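EmGH1 (Erythrobacter marinus, PDB 5Z87) probably hydrolyses beta-glucosidic bonds, as a member of glycoside hydrolase family 3 from a marine bacterium. Local coordinates at residues Q62-R67 with V351-P356; D57-Q62 with Y368-A373. All coordinates share one frame; numbering follows the deposited sequence.

Contact 1: residues Q62-R67 with V351-P356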
loop_
_atom_site.group_PDB
_atom_site.type_symbol
_atom_site.label_atom_id
_atom_site.label_comp_id
_atom_site.label_asym_id
_atom_site.label_seq_id
_atom_site.Cartn_x
_atom_site.Cartn_y
_atom_site.Cartn_z
ATOM N N GLN A 62 -28.823 2.241 28.557
ATOM C CA GLN A 62 -28.401 0.986 27.951
ATOM C C GLN A 62 -27.393 1.173 26.813
ATOM O O GLN A 62 -26.897 0.170 26.293
ATOM C CB GLN A 62 -29.632 0.222 27.441
ATOM C CG GLN A 62 -30.647 -0.119 28.535
ATOM C CD GLN A 62 -30.098 -1.107 29.550
ATOM O OE1 GLN A 62 -29.583 -2.174 29.191
ATOM N NE2 GLN A 62 -30.175 -0.743 30.834
ATOM N N LEU A 63 -27.069 2.405 26.416
ATOM C CA LEU A 63 -26.151 2.634 25.303
ATOM C C LEU A 63 -24.745 2.998 25.765
ATOM O O LEU A 63 -23.899 3.340 24.932
ATOM C CB LEU A 63 -26.699 3.723 24.375
ATOM C CG LEU A 63 -28.179 3.572 23.998
ATOM C CD1 LEU A 63 -28.573 4.570 22.941
ATOM C CD2 LEU A 63 -28.481 2.164 23.516
ATOM N N ASN A 64 -24.475 2.933 27.067
ATOM C CA ASN A 64 -23.176 3.280 27.628
ATOM C C ASN A 64 -22.451 2.019 28.081
ATOM O O ASN A 64 -23.076 1.101 28.621
ATOM C CB ASN A 64 -23.336 4.238 28.813
ATOM C CG ASN A 64 -24.206 5.436 28.475
ATOM O OD1 ASN A 64 -24.104 5.984 27.385
ATOM N ND2 ASN A 64 -25.068 5.847 29.410
ATOM N N CYS A 65 -21.130 1.977 27.863
ATOM C CA CYS A 65 -20.288 0.863 28.310
ATOM C C CYS A 65 -18.919 1.365 28.752
ATOM O O CYS A 65 -17.940 1.297 27.996
ATOM C CB CYS A 65 -20.135 -0.183 27.205
ATOM S SG CYS A 65 -19.271 -1.687 27.726
ATOM N N PRO A 66 -18.806 1.869 29.982
ATOM C CA PRO A 66 -17.497 2.288 30.502
ATOM C C PRO A 66 -16.694 1.083 30.971
ATOM O O PRO A 66 -17.166 -0.055 30.981
ATOM C CB PRO A 66 -17.856 3.192 31.688
ATOM C CG PRO A 66 -19.106 2.538 32.240
ATOM C CD PRO A 66 -19.872 2.042 30.995
ATOM N N ARG A 67 -15.458 1.360 31.367
ATOM C CA ARG A 67 -14.653 0.341 32.018
ATOM C C ARG A 67 -15.256 -0.011 33.371
ATOM O O ARG A 67 -15.755 0.856 34.095
ATOM C CB ARG A 67 -13.213 0.816 32.183
ATOM C CG ARG A 67 -12.197 -0.269 31.890
ATOM C CD ARG A 67 -10.779 0.255 31.957
ATOM N NE ARG A 67 -10.367 0.767 30.659
ATOM C CZ ARG A 67 -9.784 0.027 29.720
ATOM N NH1 ARG A 67 -9.460 0.577 28.548
ATOM N NH2 ARG A 67 -9.533 -1.259 29.959
ATOM N N VAL A 351 -19.392 10.150 24.682
ATOM C CA VAL A 351 -20.234 11.180 24.093
ATOM C C VAL A 351 -21.697 10.740 24.056
ATOM O O VAL A 351 -22.591 11.593 23.981
ATOM C CB VAL A 351 -19.722 11.591 22.691
ATOM C CG1 VAL A 351 -18.295 12.109 22.776
ATOM C CG2 VAL A 351 -19.827 10.437 21.690
ATOM N N TYR A 352 -21.974 9.431 24.136
ATOM C CA TYR A 352 -23.370 9.005 24.195
ATOM C C TYR A 352 -24.075 9.460 25.468
ATOM O O TYR A 352 -25.303 9.384 25.527
ATOM C CB TYR A 352 -23.494 7.489 24.079
ATOM C CG TYR A 352 -23.584 6.990 22.662
ATOM C CD1 TYR A 352 -23.222 7.805 21.591
ATOM C CD2 TYR A 352 -24.019 5.696 22.391
ATOM C CE1 TYR A 352 -23.302 7.344 20.265
ATOM C CE2 TYR A 352 -24.100 5.218 21.070
ATOM C CZ TYR A 352 -23.741 6.054 20.016
ATOM O OH TYR A 352 -23.819 5.586 18.729
ATOM N N LEU A 353 -23.339 9.931 26.478
ATOM C CA LEU A 353 -23.988 10.496 27.651
ATOM C C LEU A 353 -24.773 11.759 27.305
ATOM O O LEU A 353 -25.666 12.147 28.063
ATOM C CB LEU A 353 -22.957 10.785 28.744
ATOM C CG LEU A 353 -22.544 9.612 29.657
ATOM C CD1 LEU A 353 -22.078 8.400 28.884
ATOM C CD2 LEU A 353 -21.462 10.010 30.653
ATOM N N MET A 354 -24.481 12.389 26.165
ATOM C CA MET A 354 -25.222 13.558 25.701
ATOM C C MET A 354 -26.524 13.198 24.996
ATOM O O MET A 354 -27.307 14.101 24.693
ATOM C CB MET A 354 -24.365 14.399 24.737
ATOM C CG MET A 354 -23.074 14.954 25.328
ATOM S SD MET A 354 -22.021 15.724 24.064
ATOM C CE MET A 354 -20.536 16.031 25.022
ATOM N N LEU A 355 -26.768 11.917 24.708
ATOM C CA LEU A 355 -27.930 11.554 23.897
ATOM C C LEU A 355 -29.263 12.008 24.497
ATOM O O LEU A 355 -30.095 12.547 23.744
ATOM C CB LEU A 355 -27.924 10.046 23.643
ATOM C CG LEU A 355 -26.821 9.485 22.756
ATOM C CD1 LEU A 355 -27.049 7.989 22.547
ATOM C CD2 LEU A 355 -26.765 10.222 21.423
ATOM N N PRO A 356 -29.544 11.825 25.799
ATOM C CA PRO A 356 -30.852 12.291 26.316
ATOM C C PRO A 356 -31.055 13.788 26.157
ATOM O O PRO A 356 -32.101 14.219 25.661
ATOM C CB PRO A 356 -30.825 11.867 27.797
ATOM C CG PRO A 356 -29.817 10.766 27.868
ATOM C CD PRO A 356 -28.770 11.114 26.838
#

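Contact 2: residues D57-Q62 with Y368-A373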
loop_
_atom_site.group_PDB
_atom_site.type_symbol
_atom_site.label_atom_id
_atom_site.label_comp_id
_atom_site.label_asym_id
_atom_site.label_seq_id
_atom_site.Cartn_x
_atom_site.Cartn_y
_atom_site.Cartn_z
ATOM N N ASP A 57 -34.562 8.341 29.354
ATOM C CA ASP A 57 -33.354 8.218 30.166
ATOM C C ASP A 57 -33.008 6.764 30.457
ATOM O O ASP A 57 -31.822 6.409 30.529
ATOM C CB ASP A 57 -33.518 8.997 31.471
ATOM C CG ASP A 57 -33.489 10.499 31.259
ATOM O OD1 ASP A 57 -33.278 10.933 30.109
ATOM O OD2 ASP A 57 -33.671 11.250 32.241
ATOM N N GLU A 58 -34.019 5.906 30.616
ATOM C CA GLU A 58 -33.748 4.498 30.892
ATOM C C GLU A 58 -33.219 3.778 29.656
ATOM O O GLU A 58 -32.314 2.944 29.760
ATOM C CB GLU A 58 -35.009 3.816 31.416
ATOM C CG GLU A 58 -35.470 4.364 32.779
ATOM C CD GLU A 58 -36.767 3.717 33.229
ATOM O OE1 GLU A 58 -37.634 3.452 32.359
ATOM O OE2 GLU A 58 -36.907 3.461 34.448
ATOM N N MET A 59 -33.780 4.070 28.483
ATOM C CA MET A 59 -33.252 3.484 27.259
ATOM C C MET A 59 -31.850 3.998 26.961
ATOM O O MET A 59 -30.970 3.223 26.568
ATOM C CB MET A 59 -34.181 3.782 26.091
ATOM C CG MET A 59 -35.449 2.974 26.128
ATOM S SD MET A 59 -36.453 3.256 24.667
ATOM C CE MET A 59 -36.814 5.006 24.862
ATOM N N ALA A 60 -31.626 5.299 27.151
ATOM C CA ALA A 60 -30.323 5.869 26.844
ATOM C C ALA A 60 -29.230 5.247 27.697
ATOM O O ALA A 60 -28.099 5.087 27.233
ATOM C CB ALA A 60 -30.353 7.384 27.028
ATOM N N ALA A 61 -29.548 4.868 28.928
ATOM C CA ALA A 61 -28.518 4.324 29.806
ATOM C C ALA A 61 -27.994 2.985 29.289
ATOM O O ALA A 61 -26.839 2.627 29.548
ATOM C CB ALA A 61 -29.073 4.185 31.227
ATOM N N GLN A 62 -28.823 2.241 28.557
ATOM C CA GLN A 62 -28.401 0.986 27.951
ATOM C C GLN A 62 -27.393 1.173 26.813
ATOM O O GLN A 62 -26.897 0.170 26.293
ATOM C CB GLN A 62 -29.632 0.222 27.441
ATOM C CG GLN A 62 -30.647 -0.119 28.535
ATOM C CD GLN A 62 -30.098 -1.107 29.550
ATOM O OE1 GLN A 62 -29.583 -2.174 29.191
ATOM N NE2 GLN A 62 -30.175 -0.743 30.834
ATOM N N TYR A 368 -33.927 7.019 17.379
ATOM C CA TYR A 368 -32.585 6.440 17.262
ATOM C C TYR A 368 -32.122 5.855 18.594
ATOM O O TYR A 368 -31.477 4.800 18.629
ATOM C CB TYR A 368 -31.597 7.500 16.751
ATOM C CG TYR A 368 -31.785 7.798 15.279
ATOM C CD1 TYR A 368 -31.333 6.909 14.308
ATOM C CD2 TYR A 368 -32.428 8.956 14.856
ATOM C CE1 TYR A 368 -31.507 7.161 12.963
ATOM C CE2 TYR A 368 -32.608 9.216 13.499
ATOM C CZ TYR A 368 -32.145 8.309 12.563
ATOM O OH TYR A 368 -32.322 8.546 11.223
ATOM N N VAL A 369 -32.446 6.525 19.702
ATOM C CA VAL A 369 -32.168 5.954 21.013
ATOM C C VAL A 369 -32.917 4.643 21.184
ATOM O O VAL A 369 -32.356 3.649 21.657
ATOM C CB VAL A 369 -32.518 6.964 22.117
ATOM C CG1 VAL A 369 -32.357 6.325 23.478
ATOM C CG2 VAL A 369 -31.618 8.183 22.001
ATOM N N ARG A 370 -34.183 4.609 20.760
ATOM C CA ARG A 370 -35.004 3.410 20.903
ATOM C C ARG A 370 -34.525 2.287 19.983
ATOM O O ARG A 370 -34.528 1.111 20.377
ATOM C CB ARG A 370 -36.473 3.768 20.631
ATOM C CG ARG A 370 -37.389 2.614 20.232
ATOM C CD ARG A 370 -37.590 1.658 21.375
ATOM N NE ARG A 370 -38.378 0.471 21.025
ATOM C CZ ARG A 370 -39.642 0.280 21.411
ATOM N NH1 ARG A 370 -40.257 1.212 22.135
ATOM N NH2 ARG A 370 -40.292 -0.832 21.070
ATOM N N ARG A 371 -34.119 2.626 18.752
ATOM C CA ARG A 371 -33.550 1.615 17.861
ATOM C C ARG A 371 -32.328 0.958 18.499
ATOM O O ARG A 371 -32.211 -0.274 18.532
ATOM C CB ARG A 371 -33.188 2.247 16.511
ATOM C CG ARG A 371 -32.691 1.232 15.474
ATOM C CD ARG A 371 -32.257 1.921 14.170
ATOM N NE ARG A 371 -31.061 2.757 14.330
ATOM C CZ ARG A 371 -30.386 3.299 13.316
ATOM N NH1 ARG A 371 -30.780 3.099 12.059
ATOM N NH2 ARG A 371 -29.316 4.041 13.556
ATOM N N ALA A 372 -31.429 1.766 19.054
ATOM C CA ALA A 372 -30.220 1.215 19.650
ATOM C C ALA A 372 -30.536 0.429 20.923
ATOM O O ALA A 372 -30.111 -0.726 21.073
ATOM C CB ALA A 372 -29.223 2.343 19.927
ATOM N N ALA A 373 -31.305 1.024 21.846
ATOM C CA ALA A 373 -31.574 0.348 23.117
ATOM C C ALA A 373 -32.332 -0.960 22.918
ATOM O O ALA A 373 -32.154 -1.907 23.692
ATOM C CB ALA A 373 -32.337 1.269 24.066
#

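Contact 1: residues Q62-R67 with V351-P356
Leu63 and Asn64 meet Tyr352, Leu353 and Leu355 in a buried, largely apolar contact within the N-terminal, TIM-barrel-type domain of this family 3 glycoside hydrolase, where Leu63 and the start of strand 64-65 meet a 3-10 turn (351-353) and Leu355 of the helix that follows. Leu63 and Asn64 share their side about equally. Leu63 CD1 meets Leu355 CD1 at 3.8 Å, the two side chains crossing at about a right angle, and Leu355 CD1 also lies over one face of the Tyr352 ring, offset toward the rim. Leu63 O lies at the edge of that ring, near its plane, 3.5 Å from Tyr352 CD2; Leu63 CB packs on the same carbon at 3.9 Å. Asn64 has CG anti to its carbonyl carbon (chi1 -51°), and the amide beyond it ends close to the 3-10 turn. There Asn64 OD1 lies 3.5 Å from Leu353 CD1 and 3.7 Å from Tyr352 CB; the amide plane stands 62° from the ring. No hydrogen bond spans the two segments, and Tyr352 OH bonds instead to Val342 O. Strand 64-65 pairs in parallel with strand 345-346, Tyr352 packs on Leu338 of helix 330-340, and Leu63 reaches Ala372 and Ala373 of helix 366-382.

Contact 2: residues D57-Q62 with Y368-A373
Two helices of the N-terminal domain pack here, with Met59 and Ala60 of helix 56-61 set against Val369, Arg370 and Ala373 of helix 366-382. The axes of the two short segments approach to 8.9 Å, their N-to-C directions 50° apart. Ala373 CB fits against the backbone and the base of the Met59 side chain, 3.5 Å from Met59 O and 3.7 Å from Met59 CB. One turn earlier, Val369 has CG1 anti to its backbone N (chi1 175°). This methyl group is 3.9 Å from Ala60 N and also faces Met59 CB, at 4.1 Å. Met59 then runs out across the other helix, its SD 3.8 Å from Arg370 CD, the two side chains crossing obliquely. Arg370 thus offers its aliphatic part to the sulphur, while its guanidinium engages elsewhere: NE forms a salt bridge with Glu374 and NH1 a hydrogen bond with Asn52. Gln62 makes a looser contact through CB at the end of the segment; its OE1 is bonded to Lys380 NZ. No hydrogen bond joins the two segments, so the contact rests on van der Waals packing. Val359 of helix 355-360 lies against Val369, and Pro356 of the same helix against Ala60. This is oblique helix-helix packing, close where alanine meets backbone and centred on Met59, whose CB packs on Ala373 and Val369 and whose sulphur meets the Arg370 chain.

In the fold
Contacts 1 and 2 form one continuous packed region, their centres about 9 Å apart, within the N-terminal domain and away from the ligand pocket and a magnesium site at Asp713 and Ile715. Their segments share Gln62, which touches only in contact 2; helix 56-61 and strand 64-65 follow each other in the chain, as do helices 355-360 and 366-382. Leu63 CD2 lies 3.5 Å from Ala373 N, and Pro356 CG lies 3.5 Å from Ala60 CB, joining the two. Contact 1 sets leucines, an aromatic ring and an amide between Leu63-Asn64 and a 3-10 turn with Leu355; contact 2 is helix on helix. Each has one partly exposed touching residue, Leu353 and Arg370; the others are buried.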